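Local coordinates for protein diacylglycerol lipase (Aspergillus oryzae, PDB 5XK2) that probably hydrolyses the ester bonds of mono- and diacylglycerols as a class 3 lipase of the alpha/beta-hydrolase fold, here captured in its closed conformation, at residues E16-W21 / N197-T202; D165-T168 / D172-L175; F191-G196 / V219-E224. All coordinates share one frame; numbering follows the deposited sequence.

In the fold
The three contacts surround strand 198-203 and its neighbours in the central sheet of an alpha/beta-hydrolase fold. Interaction 1 lays the N-terminal helix 14-27 on one face of that strand; interactions 2 and 3 lie across the sheet, among helices 154-168 and 186-195. Centres of interactions 2 and 3 are about 12 Å apart, and each is 14 to 15 Å from that of interaction 1. Arg167 joins all three sets of segments, its NH1 meeting Asn198 OD1 at 2.9 Å and Gln195 OE1 at 3.0 Å. Interaction 3 is tied to strand 198-203 where Arg200 NE meets Ile221 O at 2.8 Å. Helix 154-168 follows the probable nucleophile elbow, whose Ser153 is the likely nucleophile.

Interaction 1 (E16-W21 / N197-T202); sequences EDFKFW and NNYRFT
Phe18 projects from helix 14-27 onto Tyr199 and Phe201 of strand 198-203, forming an aromatic cluster that seats the N-terminal helix on the central sheet of the alpha/beta-hydrolase fold. Its CG lies anti to the carbonyl carbon (chi1 -69°), which carries the ring out toward the strand. The pair with Phe201 is T-shaped: the edge of Phe201 points at one face of Phe18, with the planes at 80° and the ring centroids 4.8 Å apart. CZ and CE2 of Phe201 do the touching, CZ coming to 3.4 Å from Phe18 CG. Tyr199 meets the outer end of Phe18 instead, its CD1 3.7 Å from Phe18 CE1, with the two planes inclined at 50°. Apolar rings suit the buried positions of Phe18 and Phe201, while partly exposed Tyr199 contributes ring carbon at CD1. Beyond the cluster, Tyr225 makes an edge-to-face pair with Phe18, while Tyr178 stacks on Phe201 and hydrogen-bonds through its hydroxyl to Phe18 O. Next to Phe18, Asp17 is held by Tyr176 OH at OD2 and, from one turn further along the helix, by Trp21 at OD1. Trp21 NE1 donates across 2.8 Å to Asp17 OD1, arriving from above the carboxylate plane.

Interaction 2 (D165-T168 / D172-L175); sequences DLRT and DAIL
Arg167 reaches from the last turn of helix 154-168 to the backbone of strand 173-178 and grips one carbonyl oxygen with two nitrogens. The hydrogen bond from NE to Ala173 O is 2.9 Å long with an N-H...O angle of 153°; the one from NH2 to Ala173 O measures 3.1 Å and is more bent. The oxygen lies almost in the guanidinium plane, at the edge formed by NE and NH2. From the carbonyl's standpoint both donors come from the same face: NE is tilted 32° from the carbonyl plane and NH2 stands higher above it. The side chain runs extended from CG to NE (chi3 -177°), which carries the guanidinium across to the strand although its CB does not point there. Two bonds to one atom restrain the rotation of the group and present NH1 to Asn198 and Gln195. An arginine suits this place because its several N-H groups can serve separate acceptors at once.

The helix and strand are the last two elements of a beta-alpha-beta unit, strand 146-152, helix 154-168, strand 173-178, and this contact spans the short turn between them.

Carbon contacts fill in beside the polar grip. Arg167 CG lies 4.1 Å from Ala173 CB, so the aliphatic part of the arginine runs over the small methyl, and Leu166 CB makes a looser approach to the same atom from the helix. Leu166 in turn packs against Trp124, Ile132 and Leu135 of helix 118-138.

A van der Waals approach to the charged group is separate: Leu175 CB sits 3.6 Å from Arg167 NH2, oblique to the guanidinium, while the leucine side chain packs on Ala159, Ser160 and Ala163 of helix 154-168.

Within the helix, Thr168 OG1 donates 2.7 Å to Asp165 O, in the carbonyl plane and on a lone pair.

Interaction 3 (F191-G196 / V219-E224); sequences FITNQG and VHISPE
Thr193 turns its hydroxyl to the backbone of Ser222, while one residue earlier Ile192 lays its branched side chain obliquely against Ile221. In the threonine, OG1 sits anti to the carbonyl carbon (chi1 -66°), a setting that lets it face both the loop and its own helix. Ser222 N donates to Thr193 OG1 over 2.9 Å in an essentially straight bond of 179°, and the hydroxyl is also hydrogen-bonded to Ala189 O one turn back. Threonine suits the spot because it adds a methyl branch to the hydroxyl: Thr193 CG2 lies against the Ser222 backbone and CB, nearest to Ser222 O at 3.4 Å. Between the two isoleucines, Ile192 CG2 rests on the CG1-CD1 arm of Ile221, 3.7 Å from Ile221 CD1. The other branch of Ile221, CG2, comes to 3.7 Å from Thr193 OG1, so one isoleucine borders both helix residues. A water bridges the two backbones, donating to Ser222 O at 2.6 Å and to Thr193 O at 3.1 Å. The contact thus pins the last turns of helix 186-195 to the loop that enters strand 224-227 through a cis peptide before Pro223. Ile192 packs on Ala164 and Arg167 of helix 154-168, Ile221 on Ser160 of the same helix, and the Ile221 carbonyl is tied to Arg200 of strand 198-203.

Interaction 1 (E16-W21 / N197-T202)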
loop_
_atom_site.group_PDB
_atom_site.type_symbol
_atom_site.label_atom_id
_atom_site.label_comp_id
_atom_site.label_asym_id
_atom_site.label_seq_id
_atom_site.Cartn_x
_atom_site.Cartn_y
_atom_site.Cartn_z
ATOM N N GLU A 16 -15.056 26.897 -2.215
ATOM C CA GLU A 16 -15.492 26.417 -3.519
ATOM C C GLU A 16 -14.290 26.247 -4.450
ATOM O O GLU A 16 -14.223 25.282 -5.228
ATOM C CB GLU A 16 -16.521 27.373 -4.136
ATOM C CG GLU A 16 -17.889 27.286 -3.443
ATOM C CD GLU A 16 -18.692 26.044 -3.837
ATOM O OE1 GLU A 16 -18.269 24.907 -3.531
ATOM O OE2 GLU A 16 -19.766 26.209 -4.456
ATOM N N ASP A 17 -13.344 27.176 -4.361
ATOM C CA ASP A 17 -12.115 27.090 -5.151
ATOM C C ASP A 17 -11.377 25.788 -4.823
ATOM O O ASP A 17 -10.959 25.040 -5.718
ATOM C CB ASP A 17 -11.225 28.311 -4.864
ATOM C CG ASP A 17 -9.952 28.338 -5.700
ATOM O OD1 ASP A 17 -10.025 28.689 -6.897
ATOM O OD2 ASP A 17 -8.870 28.024 -5.143
ATOM N N PHE A 18 -11.242 25.515 -3.532
ATOM C CA PHE A 18 -10.531 24.321 -3.077
ATOM C C PHE A 18 -11.199 23.034 -3.580
ATOM O O PHE A 18 -10.523 22.052 -3.905
ATOM C CB PHE A 18 -10.469 24.282 -1.545
ATOM C CG PHE A 18 -9.594 25.334 -0.922
ATOM C CD1 PHE A 18 -8.713 26.094 -1.683
ATOM C CD2 PHE A 18 -9.657 25.559 0.451
ATOM C CE1 PHE A 18 -7.893 27.043 -1.080
ATOM C CE2 PHE A 18 -8.848 26.505 1.060
ATOM C CZ PHE A 18 -7.976 27.257 0.305
ATOM N N LYS A 19 -12.530 23.039 -3.610
ATOM C CA LYS A 19 -13.299 21.893 -4.102
ATOM C C LYS A 19 -13.191 21.703 -5.614
ATOM O O LYS A 19 -13.530 20.637 -6.142
ATOM C CB LYS A 19 -14.768 22.048 -3.709
ATOM C CG LYS A 19 -15.006 21.847 -2.221
ATOM C CD LYS A 19 -16.435 22.227 -1.832
ATOM C CE LYS A 19 -16.676 21.939 -0.352
ATOM N NZ LYS A 19 -18.091 22.254 0.024
ATOM N N PHE A 20 -12.795 22.756 -6.325
ATOM C CA PHE A 20 -12.632 22.655 -7.765
ATOM C C PHE A 20 -11.287 22.057 -8.204
ATOM O O PHE A 20 -11.252 21.091 -8.969
ATOM C CB PHE A 20 -12.807 24.041 -8.392
ATOM C CG PHE A 20 -12.596 24.065 -9.878
ATOM C CD1 PHE A 20 -13.483 23.423 -10.720
ATOM C CD2 PHE A 20 -11.506 24.733 -10.428
ATOM C CE1 PHE A 20 -13.311 23.442 -12.100
ATOM C CE2 PHE A 20 -11.326 24.756 -11.805
ATOM C CZ PHE A 20 -12.214 24.107 -12.640
ATOM N N TRP A 21 -10.167 22.589 -7.709
ATOM C CA TRP A 21 -8.885 22.177 -8.281
ATOM C C TRP A 21 -8.567 20.724 -7.955
ATOM O O TRP A 21 -7.815 20.078 -8.697
ATOM C CB TRP A 21 -7.734 23.114 -7.822
ATOM C CG TRP A 21 -7.995 24.523 -8.272
ATOM C CD1 TRP A 21 -8.423 25.555 -7.506
ATOM C CD2 TRP A 21 -7.935 25.017 -9.620
ATOM N NE1 TRP A 21 -8.604 26.688 -8.285
ATOM C CE2 TRP A 21 -8.327 26.369 -9.589
ATOM C CE3 TRP A 21 -7.594 24.437 -10.851
ATOM C CZ2 TRP A 21 -8.361 27.165 -10.732
ATOM C CZ3 TRP A 21 -7.633 25.231 -11.989
ATOM C CH2 TRP A 21 -8.024 26.580 -11.921
ATOM N N ASN A 197 1.088 31.661 -2.279
ATOM C CA ASN A 197 0.201 30.925 -3.203
ATOM C C ASN A 197 0.336 29.422 -3.032
ATOM O O ASN A 197 0.359 28.685 -4.020
ATOM C CB ASN A 197 0.492 31.298 -4.665
ATOM C CG ASN A 197 0.324 32.787 -4.953
ATOM O OD1 ASN A 197 1.229 33.426 -5.509
ATOM N ND2 ASN A 197 -0.813 33.340 -4.580
ATOM N N ASN A 198 0.421 28.984 -1.777
ATOM C CA ASN A 198 0.490 27.568 -1.416
ATOM C C ASN A 198 -0.763 27.095 -0.719
ATOM O O ASN A 198 -1.121 27.623 0.341
ATOM C CB ASN A 198 1.669 27.310 -0.492
ATOM C CG ASN A 198 2.992 27.713 -1.119
ATOM O OD1 ASN A 198 3.311 27.276 -2.211
ATOM N ND2 ASN A 198 3.755 28.554 -0.423
ATOM N N TYR A 199 -1.427 26.092 -1.287
ATOM C CA TYR A 199 -2.557 25.482 -0.588
ATOM C C TYR A 199 -2.313 23.991 -0.429
ATOM O O TYR A 199 -2.659 23.177 -1.304
ATOM C CB TYR A 199 -3.850 25.763 -1.369
ATOM C CG TYR A 199 -3.982 27.235 -1.630
ATOM C CD1 TYR A 199 -4.420 28.086 -0.622
ATOM C CD2 TYR A 199 -3.629 27.785 -2.860
ATOM C CE1 TYR A 199 -4.492 29.474 -0.833
ATOM C CE2 TYR A 199 -3.712 29.172 -3.084
ATOM C CZ TYR A 199 -4.150 30.001 -2.051
ATOM O OH TYR A 199 -4.248 31.368 -2.223
ATOM N N ARG A 200 -1.830 23.637 0.755
ATOM C CA ARG A 200 -1.509 22.258 1.088
ATOM C C ARG A 200 -2.554 21.740 2.061
ATOM O O ARG A 200 -2.835 22.386 3.083
ATOM C CB ARG A 200 -0.104 22.140 1.701
ATOM C CG ARG A 200 0.217 20.685 2.141
ATOM C CD ARG A 200 1.615 20.572 2.740
ATOM N NE ARG A 200 1.756 21.299 4.013
ATOM C CZ ARG A 200 1.339 20.857 5.203
ATOM N NH1 ARG A 200 0.737 19.668 5.310
ATOM N NH2 ARG A 200 1.553 21.599 6.299
ATOM N N PHE A 201 -3.136 20.588 1.736
ATOM C CA PHE A 201 -4.239 20.033 2.525
ATOM C C PHE A 201 -3.881 18.761 3.245
ATOM O O PHE A 201 -3.107 17.944 2.758
ATOM C CB PHE A 201 -5.444 19.759 1.615
ATOM C CG PHE A 201 -5.969 20.996 0.959
ATOM C CD1 PHE A 201 -5.403 21.450 -0.217
ATOM C CD2 PHE A 201 -7.006 21.709 1.527
ATOM C CE1 PHE A 201 -5.877 22.605 -0.840
ATOM C CE2 PHE A 201 -7.476 22.868 0.935
ATOM C CZ PHE A 201 -6.905 23.321 -0.256
ATOM N N THR A 202 -4.486 18.588 4.416
ATOM C CA THR A 202 -4.466 17.317 5.126
ATOM C C THR A 202 -5.884 16.964 5.540
ATOM O O THR A 202 -6.772 17.825 5.571
ATOM C CB THR A 202 -3.635 17.379 6.395
ATOM O OG1 THR A 202 -4.214 18.379 7.252
ATOM C CG2 THR A 202 -2.157 17.733 6.083
#

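Interaction 2 (D165-T168 / D172-L175)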
loop_
_atom_site.group_PDB
_atom_site.type_symbol
_atom_site.label_atom_id
_atom_site.label_comp_id
_atom_site.label_asym_id
_atom_site.label_seq_id
_atom_site.Cartn_x
_atom_site.Cartn_y
_atom_site.Cartn_z
ATOM N N ASP A 165 10.093 25.173 -8.052
ATOM C CA ASP A 165 11.076 25.353 -9.131
ATOM C C ASP A 165 10.547 26.325 -10.188
ATOM O O ASP A 165 11.242 27.280 -10.580
ATOM C CB ASP A 165 11.405 23.978 -9.731
ATOM C CG ASP A 165 12.605 23.993 -10.667
ATOM O OD1 ASP A 165 13.444 24.915 -10.591
ATOM O OD2 ASP A 165 12.715 23.044 -11.471
ATOM N N LEU A 166 9.318 26.095 -10.655
ATOM C CA LEU A 166 8.727 26.970 -11.647
ATOM C C LEU A 166 8.728 28.431 -11.208
ATOM O O LEU A 166 9.004 29.321 -12.008
ATOM C CB LEU A 166 7.299 26.508 -11.984
ATOM C CG LEU A 166 7.271 25.218 -12.803
ATOM C CD1 LEU A 166 5.823 24.714 -12.929
ATOM C CD2 LEU A 166 7.859 25.423 -14.216
ATOM N N ARG A 167 8.440 28.692 -9.933
ATOM C CA ARG A 167 8.436 30.060 -9.453
ATOM C C ARG A 167 9.811 30.705 -9.541
ATOM O O ARG A 167 9.897 31.892 -9.831
ATOM C CB ARG A 167 7.943 30.124 -8.001
ATOM C CG ARG A 167 6.453 29.831 -7.866
ATOM C CD ARG A 167 6.207 29.399 -6.416
ATOM N NE ARG A 167 4.813 29.020 -6.217
ATOM C CZ ARG A 167 4.375 28.425 -5.115
ATOM N NH1 ARG A 167 5.236 28.085 -4.162
ATOM N NH2 ARG A 167 3.087 28.136 -4.992
ATOM N N THR A 168 10.867 29.932 -9.312
ATOM C CA THR A 168 12.221 30.503 -9.418
ATOM C C THR A 168 12.546 30.835 -10.875
ATOM O O THR A 168 13.502 31.548 -11.162
ATOM C CB THR A 168 13.317 29.572 -8.851
ATOM O OG1 THR A 168 13.498 28.401 -9.670
ATOM C CG2 THR A 168 12.997 29.157 -7.414
ATOM N N ASP A 172 4.292 32.042 -12.348
ATOM C CA ASP A 172 3.751 32.406 -11.059
ATOM C C ASP A 172 2.808 31.281 -10.661
ATOM O O ASP A 172 1.595 31.459 -10.554
ATOM C CB ASP A 172 3.029 33.756 -11.220
ATOM C CG ASP A 172 2.458 34.309 -9.930
ATOM O OD1 ASP A 172 3.034 34.056 -8.853
ATOM O OD2 ASP A 172 1.428 35.021 -10.011
ATOM N N ALA A 173 3.407 30.201 -10.174
ATOM C CA ALA A 173 2.634 28.967 -9.980
ATOM C C ALA A 173 1.813 29.036 -8.699
ATOM O O ALA A 173 2.314 29.482 -7.665
ATOM C CB ALA A 173 3.551 27.772 -9.945
ATOM N N ILE A 174 0.548 28.632 -8.795
ATOM C CA ILE A 174 -0.332 28.499 -7.643
ATOM C C ILE A 174 -0.400 27.016 -7.309
ATOM O O ILE A 174 -0.748 26.194 -8.178
ATOM C CB ILE A 174 -1.764 29.004 -7.936
ATOM C CG1 ILE A 174 -1.775 30.353 -8.672
ATOM C CG2 ILE A 174 -2.599 29.027 -6.649
ATOM C CD1 ILE A 174 -1.077 31.467 -7.932
ATOM N N LEU A 175 -0.079 26.664 -6.070
ATOM C CA LEU A 175 0.050 25.251 -5.702
ATOM C C LEU A 175 -1.167 24.731 -4.958
ATOM O O LEU A 175 -1.532 25.279 -3.927
ATOM C CB LEU A 175 1.294 25.061 -4.823
ATOM C CG LEU A 175 1.478 23.672 -4.196
ATOM C CD1 LEU A 175 1.683 22.562 -5.264
ATOM C CD2 LEU A 175 2.660 23.685 -3.200
#

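Interaction 3 (F191-G196 / V219-E224)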
loop_
_atom_site.group_PDB
_atom_site.type_symbol
_atom_site.label_atom_id
_atom_site.label_comp_id
_atom_site.label_asym_id
_atom_site.label_seq_id
_atom_site.Cartn_x
_atom_site.Cartn_y
_atom_site.Cartn_z
ATOM N N PHE A 191 11.596 28.626 2.272
ATOM C CA PHE A 191 11.647 29.260 0.959
ATOM C C PHE A 191 10.324 29.115 0.198
ATOM O O PHE A 191 9.780 30.107 -0.306
ATOM C CB PHE A 191 12.802 28.660 0.149
ATOM C CG PHE A 191 12.966 29.253 -1.224
ATOM C CD1 PHE A 191 13.411 30.554 -1.389
ATOM C CD2 PHE A 191 12.693 28.496 -2.349
ATOM C CE1 PHE A 191 13.579 31.093 -2.666
ATOM C CE2 PHE A 191 12.848 29.029 -3.628
ATOM C CZ PHE A 191 13.286 30.324 -3.787
ATOM N N ILE A 192 9.802 27.891 0.128
ATOM C CA ILE A 192 8.568 27.653 -0.627
ATOM C C ILE A 192 7.399 28.397 0.019
ATOM O O ILE A 192 6.613 29.059 -0.651
ATOM C CB ILE A 192 8.265 26.149 -0.735
ATOM C CG1 ILE A 192 9.405 25.445 -1.489
ATOM C CG2 ILE A 192 6.896 25.938 -1.405
ATOM C CD1 ILE A 192 9.234 23.930 -1.583
ATOM N N THR A 193 7.308 28.297 1.342
ATOM C CA THR A 193 6.263 28.975 2.100
ATOM C C THR A 193 6.224 30.468 1.785
ATOM O O THR A 193 5.167 31.050 1.549
ATOM C CB THR A 193 6.500 28.750 3.620
ATOM O OG1 THR A 193 6.325 27.357 3.897
ATOM C CG2 THR A 193 5.541 29.589 4.493
ATOM N N ASN A 194 7.397 31.102 1.779
ATOM C CA ASN A 194 7.409 32.535 1.576
ATOM C C ASN A 194 7.298 32.952 0.109
ATOM O O ASN A 194 7.168 34.137 -0.186
ATOM C CB ASN A 194 8.653 33.121 2.236
ATOM C CG ASN A 194 8.496 33.169 3.745
ATOM O OD1 ASN A 194 7.576 33.795 4.232
ATOM N ND2 ASN A 194 9.371 32.493 4.472
ATOM N N GLN A 195 7.253 31.985 -0.802
ATOM C CA GLN A 195 6.838 32.292 -2.174
ATOM C C GLN A 195 5.346 32.617 -2.243
ATOM O O GLN A 195 4.879 33.279 -3.181
ATOM C CB GLN A 195 7.138 31.113 -3.111
ATOM C CG GLN A 195 8.614 30.853 -3.348
ATOM C CD GLN A 195 8.843 29.596 -4.185
ATOM O OE1 GLN A 195 8.141 28.590 -4.033
ATOM N NE2 GLN A 195 9.831 29.655 -5.073
ATOM N N GLY A 196 4.589 32.127 -1.263
ATOM C CA GLY A 196 3.155 32.331 -1.244
ATOM C C GLY A 196 2.402 31.472 -2.245
ATOM O O GLY A 196 3.010 30.677 -2.976
ATOM N N VAL A 219 10.394 18.970 6.959
ATOM C CA VAL A 219 9.308 19.714 7.574
ATOM C C VAL A 219 8.266 19.971 6.491
ATOM O O VAL A 219 8.447 19.539 5.362
ATOM C CB VAL A 219 9.801 21.027 8.214
ATOM C CG1 VAL A 219 10.816 20.718 9.299
ATOM C CG2 VAL A 219 10.403 21.903 7.183
ATOM N N HIS A 220 7.161 20.635 6.826
ATOM C CA HIS A 220 6.125 20.904 5.818
ATOM C C HIS A 220 6.131 22.354 5.378
ATOM O O HIS A 220 6.476 23.261 6.147
ATOM C CB HIS A 220 4.712 20.593 6.362
ATOM C CG HIS A 220 4.185 19.238 6.021
ATOM N ND1 HIS A 220 4.006 18.815 4.718
ATOM C CD2 HIS A 220 3.712 18.239 6.809
ATOM C CE1 HIS A 220 3.486 17.603 4.718
ATOM N NE2 HIS A 220 3.285 17.230 5.976
ATOM N N ILE A 221 5.725 22.572 4.131
ATOM C CA ILE A 221 5.312 23.876 3.664
ATOM C C ILE A 221 4.130 24.349 4.501
ATOM O O ILE A 221 3.257 23.555 4.861
ATOM C CB ILE A 221 4.917 23.804 2.174
ATOM C CG1 ILE A 221 6.142 23.413 1.350
ATOM C CG2 ILE A 221 4.294 25.109 1.689
ATOM C CD1 ILE A 221 5.771 22.734 0.008
ATOM N N SER A 222 4.117 25.637 4.823
ATOM C CA SER A 222 3.051 26.239 5.607
ATOM C C SER A 222 2.248 27.209 4.721
ATOM O O SER A 222 2.791 27.779 3.777
ATOM C CB SER A 222 3.676 26.960 6.819
ATOM O OG SER A 222 2.738 27.804 7.458
ATOM N N PRO A 223 0.948 27.397 5.001
ATOM C CA PRO A 223 0.194 26.762 6.092
ATOM C C PRO A 223 -0.379 25.402 5.730
ATOM O O PRO A 223 -0.310 24.955 4.586
ATOM C CB PRO A 223 -0.955 27.754 6.337
ATOM C CG PRO A 223 -1.222 28.321 4.962
ATOM C CD PRO A 223 0.149 28.418 4.303
ATOM N N GLU A 224 -0.995 24.779 6.722
ATOM C CA GLU A 224 -1.729 23.528 6.546
ATOM C C GLU A 224 -3.211 23.845 6.503
ATOM O O GLU A 224 -3.720 24.520 7.405
ATOM C CB GLU A 224 -1.425 22.568 7.703
ATOM C CG GLU A 224 -2.301 21.283 7.734
ATOM C CD GLU A 224 -2.051 20.433 8.991
ATOM O OE1 GLU A 224 -1.141 20.750 9.785
ATOM O OE2 GLU A 224 -2.777 19.446 9.199
HETATM O O HOH W 1 2.419 29.690 2.027
#